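Long-range contact in DNA alpha-glucosyltransferase (Enterobacteria phage T4, PDB 1XV5), which is a DNA alpha-glucosyltransferase of the GT-B clan of glycosyltransferases: residues K19-R25 / H51-F56. Residues are numbered along the deposited sequence; the frame is centred on the assembly and turned at random.
Sequences KFSLEQR and HDHKSF. With UDP (uridine-5'-diphosphate), chain C.
Arg25 stacks on Phe56 and Leu22 packs on His51, joining helix 17-30 to residues 51-56 of a loop in one of the two Rossmann-like domains that make up a GT-B fold. The helix links the parallel strands 3-8 and 34-40, and the loop leads from 34-40 to strand 58-60 at one edge of the sheet.

At the outer end, where both partners keep some exposure, Arg25 and Phe56 form a cation-pi stack. The guanidinium lies flat on the ring, with the planes only 9° apart, and Arg25 CZ sits 3.5 Å from the ring centroid of Phe56. Arginine suits this place because its long chain, extended from CG to NE, carries a flat cation over the ring. His53 O lies over the centre of the opposite face, 3.5 Å above the ring plane of Phe56, leaving the ring between a cation and a carbonyl oxygen.

Apolar packing fills the middle. The two branches of Leu22 divide the work: CD1 presses on His51 CB at 3.4 Å and also meets Asp52 O, while CD2 comes to the edge of the Phe56 ring, 3.8 Å from CE2 of Phe56. A forked, apolar side chain thus touches both His51 and Phe56, the two ends of 51-56.

At the UDP end the contact turns polar. The Lys19 chain, bent at chi2 (58°), crosses the His51 side chain at about a right angle, CD 3.9 Å from CD2 of His51. Its NZ forms a salt bridge with Glu23 OE1, using that oxygen's anti lone pair, and its CG approaches the ribose. Within the loop, His53 ND1 donates to His51 O from above the carbonyl plane. Imidazole serves at position 51 as a flat group with an N-H at its rim: His51 NE2 makes a weak, nearly straight hydrogen bond of 3.5 Å to UDP O3'.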
ATOM      1  N   LYS A  19       6.369   2.978  -1.038  1.00 15.25           N
ATOM      2  CA  LYS A  19       5.511   3.906  -1.765  1.00 14.66           C
ATOM      3  C   LYS A  19       5.111   5.074  -0.861  1.00 13.38           C
ATOM      4  O   LYS A  19       5.206   6.237  -1.250  1.00 14.53           O
ATOM      5  CB  LYS A  19       4.260   3.177  -2.258  1.00 15.55           C
ATOM      6  CG  LYS A  19       3.270   4.063  -2.996  1.00 16.53           C
ATOM      7  CD  LYS A  19       3.903   4.730  -4.205  1.00 19.46           C
ATOM      8  CE  LYS A  19       2.849   5.461  -5.022  1.00 18.84           C
ATOM      9  NZ  LYS A  19       3.440   6.243  -6.131  1.00 22.08           N
ATOM     10  N   PHE A  20       4.656   4.752   0.345  1.00 13.19           N
ATOM     11  CA  PHE A  20       4.254   5.776   1.298  1.00 13.97           C
ATOM     12  C   PHE A  20       5.425   6.712   1.583  1.00 14.85           C
ATOM     13  O   PHE A  20       5.279   7.930   1.553  1.00 14.70           O
ATOM     14  CB  PHE A  20       3.797   5.133   2.610  1.00 13.31           C
ATOM     15  CG  PHE A  20       3.485   6.126   3.693  1.00 14.60           C
ATOM     16  CD1 PHE A  20       2.253   6.767   3.736  1.00 13.62           C
ATOM     17  CD2 PHE A  20       4.434   6.431   4.667  1.00 14.78           C
ATOM     18  CE1 PHE A  20       1.965   7.695   4.731  1.00 15.30           C
ATOM     19  CE2 PHE A  20       4.157   7.362   5.673  1.00 16.77           C
ATOM     20  CZ  PHE A  20       2.924   7.993   5.706  1.00 17.52           C
ATOM     21  N   SER A  21       6.588   6.131   1.858  1.00 15.41           N
ATOM     22  CA  SER A  21       7.769   6.929   2.163  1.00 15.84           C
ATOM     23  C   SER A  21       8.136   7.892   1.037  1.00 15.44           C
ATOM     24  O   SER A  21       8.543   9.024   1.296  1.00 15.93           O
ATOM     25  CB  SER A  21       8.953   6.010   2.479  1.00 14.15           C
ATOM     26  OG  SER A  21       8.698   5.264   3.660  1.00 16.03           O
ATOM     27  N   LEU A  22       7.986   7.450  -0.207  1.00 15.71           N
ATOM     28  CA  LEU A  22       8.311   8.297  -1.347  1.00 16.25           C
ATOM     29  C   LEU A  22       7.273   9.399  -1.533  1.00 17.02           C
ATOM     30  O   LEU A  22       7.617  10.543  -1.837  1.00 16.52           O
ATOM     31  CB  LEU A  22       8.428   7.449  -2.617  1.00 16.65           C
ATOM     32  CG  LEU A  22       9.537   6.387  -2.580  1.00 20.19           C
ATOM     33  CD1 LEU A  22       9.551   5.600  -3.884  1.00 19.78           C
ATOM     34  CD2 LEU A  22      10.884   7.060  -2.356  1.00 20.78           C
ATOM     35  N   GLU A  23       6.001   9.058  -1.346  1.00 15.12           N
ATOM     36  CA  GLU A  23       4.926  10.038  -1.477  1.00 14.77           C
ATOM     37  C   GLU A  23       5.034  11.048  -0.339  1.00 15.50           C
ATOM     38  O   GLU A  23       4.743  12.232  -0.514  1.00 15.79           O
ATOM     39  CB  GLU A  23       3.562   9.338  -1.435  1.00 16.32           C
ATOM     40  CG  GLU A  23       3.289   8.480  -2.657  1.00 15.38           C
ATOM     41  CD  GLU A  23       2.988   9.306  -3.896  1.00 16.42           C
ATOM     42  OE1 GLU A  23       3.110   8.766  -5.015  1.00 15.75           O
ATOM     43  OE2 GLU A  23       2.616  10.490  -3.757  1.00 16.73           O
ATOM     44  N   GLN A  24       5.453  10.565   0.828  1.00 15.12           N
ATOM     45  CA  GLN A  24       5.627  11.409   2.005  1.00 16.25           C
ATOM     46  C   GLN A  24       6.740  12.413   1.721  1.00 16.64           C
ATOM     47  O   GLN A  24       6.600  13.604   1.992  1.00 14.68           O
ATOM     48  CB  GLN A  24       5.993  10.542   3.211  1.00 15.84           C
ATOM     49  CG  GLN A  24       5.995  11.256   4.553  1.00 13.68           C
ATOM     50  CD  GLN A  24       6.031  10.273   5.709  1.00 14.26           C
ATOM     51  OE1 GLN A  24       5.294  10.412   6.686  1.00 16.40           O
ATOM     52  NE2 GLN A  24       6.890   9.271   5.599  1.00 12.20           N
ATOM     53  N   ARG A  25       7.847  11.924   1.173  1.00 15.34           N
ATOM     54  CA  ARG A  25       8.964  12.796   0.840  1.00 16.59           C
ATOM     55  C   ARG A  25       8.489  13.862  -0.141  1.00 16.74           C
ATOM     56  O   ARG A  25       8.749  15.049   0.048  1.00 18.09           O
ATOM     57  CB  ARG A  25      10.105  11.981   0.219  1.00 17.13           C
ATOM     58  CG  ARG A  25      11.187  12.816  -0.453  1.00 16.41           C
ATOM     59  CD  ARG A  25      12.350  11.940  -0.908  1.00 19.41           C
ATOM     60  NE  ARG A  25      13.370  12.696  -1.634  1.00 18.63           N
ATOM     61  CZ  ARG A  25      13.259  13.073  -2.903  1.00 20.66           C
ATOM     62  NH1 ARG A  25      14.237  13.761  -3.480  1.00 20.62           N
ATOM     63  NH2 ARG A  25      12.182  12.748  -3.606  1.00 18.92           N
ATOM     64  N   HIS A  51      10.021   1.085  -7.402  1.00 19.64           N
ATOM     65  CA  HIS A  51       9.757   2.519  -7.342  1.00 19.48           C
ATOM     66  C   HIS A  51      11.040   3.306  -7.562  1.00 21.41           C
ATOM     67  O   HIS A  51      12.127   2.838  -7.238  1.00 21.45           O
ATOM     68  CB  HIS A  51       9.149   2.904  -5.990  1.00 18.95           C
ATOM     69  CG  HIS A  51       7.858   2.207  -5.685  1.00 18.45           C
ATOM     70  ND1 HIS A  51       7.803   0.988  -5.044  1.00 19.94           N
ATOM     71  CD2 HIS A  51       6.577   2.552  -5.949  1.00 16.97           C
ATOM     72  CE1 HIS A  51       6.540   0.613  -4.926  1.00 18.95           C
ATOM     73  NE2 HIS A  51       5.776   1.545  -5.468  1.00 19.41           N
ATOM     74  N   ASP A  52      10.909   4.508  -8.113  1.00 23.03           N
ATOM     75  CA  ASP A  52      12.071   5.346  -8.370  1.00 26.53           C
ATOM     76  C   ASP A  52      12.543   6.017  -7.087  1.00 25.96           C
ATOM     77  O   ASP A  52      11.792   6.760  -6.452  1.00 27.17           O
ATOM     78  CB  ASP A  52      11.735   6.415  -9.406  1.00 30.47           C
ATOM     79  CG  ASP A  52      12.932   7.267  -9.760  1.00 34.78           C
ATOM     80  OD1 ASP A  52      13.903   6.715 -10.319  1.00 38.06           O
ATOM     81  OD2 ASP A  52      12.904   8.482  -9.469  1.00 38.64           O
ATOM     82  N   HIS A  53      13.790   5.763  -6.705  1.00 24.44           N
ATOM     83  CA  HIS A  53      14.323   6.347  -5.480  1.00 23.96           C
ATOM     84  C   HIS A  53      15.847   6.422  -5.480  1.00 24.16           C
ATOM     85  O   HIS A  53      16.440   7.222  -4.756  1.00 23.01           O
ATOM     86  CB  HIS A  53      13.911   5.497  -4.282  1.00 22.96           C
ATOM     87  CG  HIS A  53      14.602   4.170  -4.234  1.00 23.54           C
ATOM     88  ND1 HIS A  53      14.139   3.062  -4.909  1.00 25.57           N
ATOM     89  CD2 HIS A  53      15.761   3.793  -3.643  1.00 21.97           C
ATOM     90  CE1 HIS A  53      14.982   2.060  -4.735  1.00 22.93           C
ATOM     91  NE2 HIS A  53      15.975   2.477  -3.971  1.00 24.27           N
ATOM     92  N   LYS A  54      16.471   5.565  -6.278  1.00 24.19           N
ATOM     93  CA  LYS A  54      17.925   5.478  -6.337  1.00 26.58           C
ATOM     94  C   LYS A  54      18.712   6.782  -6.428  1.00 26.55           C
ATOM     95  O   LYS A  54      19.836   6.856  -5.933  1.00 27.43           O
ATOM     96  CB  LYS A  54      18.333   4.550  -7.481  1.00 28.13           C
ATOM     97  CG  LYS A  54      17.894   3.104  -7.280  1.00 30.88           C
ATOM     98  CD  LYS A  54      18.140   2.272  -8.528  1.00 33.00           C
ATOM     99  CE  LYS A  54      17.577   0.866  -8.379  1.00 34.14           C
ATOM    100  NZ  LYS A  54      17.603   0.121  -9.672  1.00 34.09           N
ATOM    101  N   SER A  55      18.133   7.811  -7.036  1.00 26.00           N
ATOM    102  CA  SER A  55      18.837   9.081  -7.187  1.00 27.46           C
ATOM    103  C   SER A  55      18.890   9.943  -5.925  1.00 27.16           C
ATOM    104  O   SER A  55      19.578  10.965  -5.905  1.00 28.26           O
ATOM    105  CB  SER A  55      18.213   9.899  -8.322  1.00 29.05           C
ATOM    106  OG  SER A  55      16.929  10.375  -7.964  1.00 31.96           O
ATOM    107  N   PHE A  56      18.174   9.546  -4.878  1.00 25.76           N
ATOM    108  CA  PHE A  56      18.176  10.332  -3.648  1.00 24.80           C
ATOM    109  C   PHE A  56      18.154   9.520  -2.354  1.00 23.86           C
ATOM    110  O   PHE A  56      18.533  10.030  -1.300  1.00 23.06           O
ATOM    111  CB  PHE A  56      16.994  11.310  -3.643  1.00 25.13           C
ATOM    112  CG  PHE A  56      15.659  10.649  -3.862  1.00 23.00           C
ATOM    113  CD1 PHE A  56      15.113  10.560  -5.139  1.00 22.80           C
ATOM    114  CD2 PHE A  56      14.962  10.091  -2.795  1.00 22.29           C
ATOM    115  CE1 PHE A  56      13.890   9.922  -5.353  1.00 22.49           C
ATOM    116  CE2 PHE A  56      13.739   9.451  -2.998  1.00 23.02           C
ATOM    117  CZ  PHE A  56      13.202   9.366  -4.280  1.00 21.00           C
TER
HETATM  118  N1  UDP C1402       4.074  -2.461  -6.361  1.00 14.65           N
HETATM  119  C2  UDP C1402       5.022  -2.365  -7.359  1.00 15.39           C
HETATM  120  N3  UDP C1402       5.463  -3.566  -7.854  1.00 15.20           N
HETATM  121  C4  UDP C1402       5.051  -4.827  -7.463  1.00 15.59           C
HETATM  122  C5  UDP C1402       4.058  -4.839  -6.433  1.00 15.10           C
HETATM  123  C6  UDP C1402       3.616  -3.683  -5.927  1.00 15.14           C
HETATM  124  O2  UDP C1402       5.433  -1.296  -7.779  1.00 17.04           O
HETATM  125  O4  UDP C1402       5.540  -5.818  -8.004  1.00 15.42           O
HETATM  126  C1' UDP C1402       3.579  -1.212  -5.774  1.00 15.00           C
HETATM  127  C2' UDP C1402       2.077  -0.990  -5.913  1.00 14.74           C
HETATM  128  O2' UDP C1402       1.753  -0.490  -7.193  1.00 16.48           O
HETATM  129  C3' UDP C1402       1.846  -0.003  -4.777  1.00 15.37           C
HETATM  130  C4' UDP C1402       2.739  -0.581  -3.680  1.00 15.24           C
HETATM  131  O4' UDP C1402       3.814  -1.261  -4.383  1.00 15.06           O
HETATM  132  O3' UDP C1402       2.324   1.285  -5.166  1.00 14.08           O
HETATM  133  C5' UDP C1402       2.053  -1.557  -2.745  1.00 11.90           C
HETATM  134  O5' UDP C1402       1.274  -0.844  -1.791  1.00 14.32           O
HETATM  135  PA  UDP C1402      -0.207  -1.277  -1.387  1.00 13.76           P
HETATM  136  O1A UDP C1402      -0.647  -0.285  -0.384  1.00 13.92           O
HETATM  137  O2A UDP C1402      -1.007  -1.460  -2.627  1.00 15.24           O
HETATM  138  O3A UDP C1402      -0.062  -2.750  -0.690  1.00 14.14           O
HETATM  139  PB  UDP C1402       1.128  -3.418   0.218  1.00 15.09           P
HETATM  140  O1B UDP C1402       0.461  -4.293   1.216  1.00 14.27           O
HETATM  141  O2B UDP C1402       2.127  -4.004  -0.704  1.00 17.29           O
HETATM  142  O3B UDP C1402       1.786  -2.189   0.978  1.00 16.48           O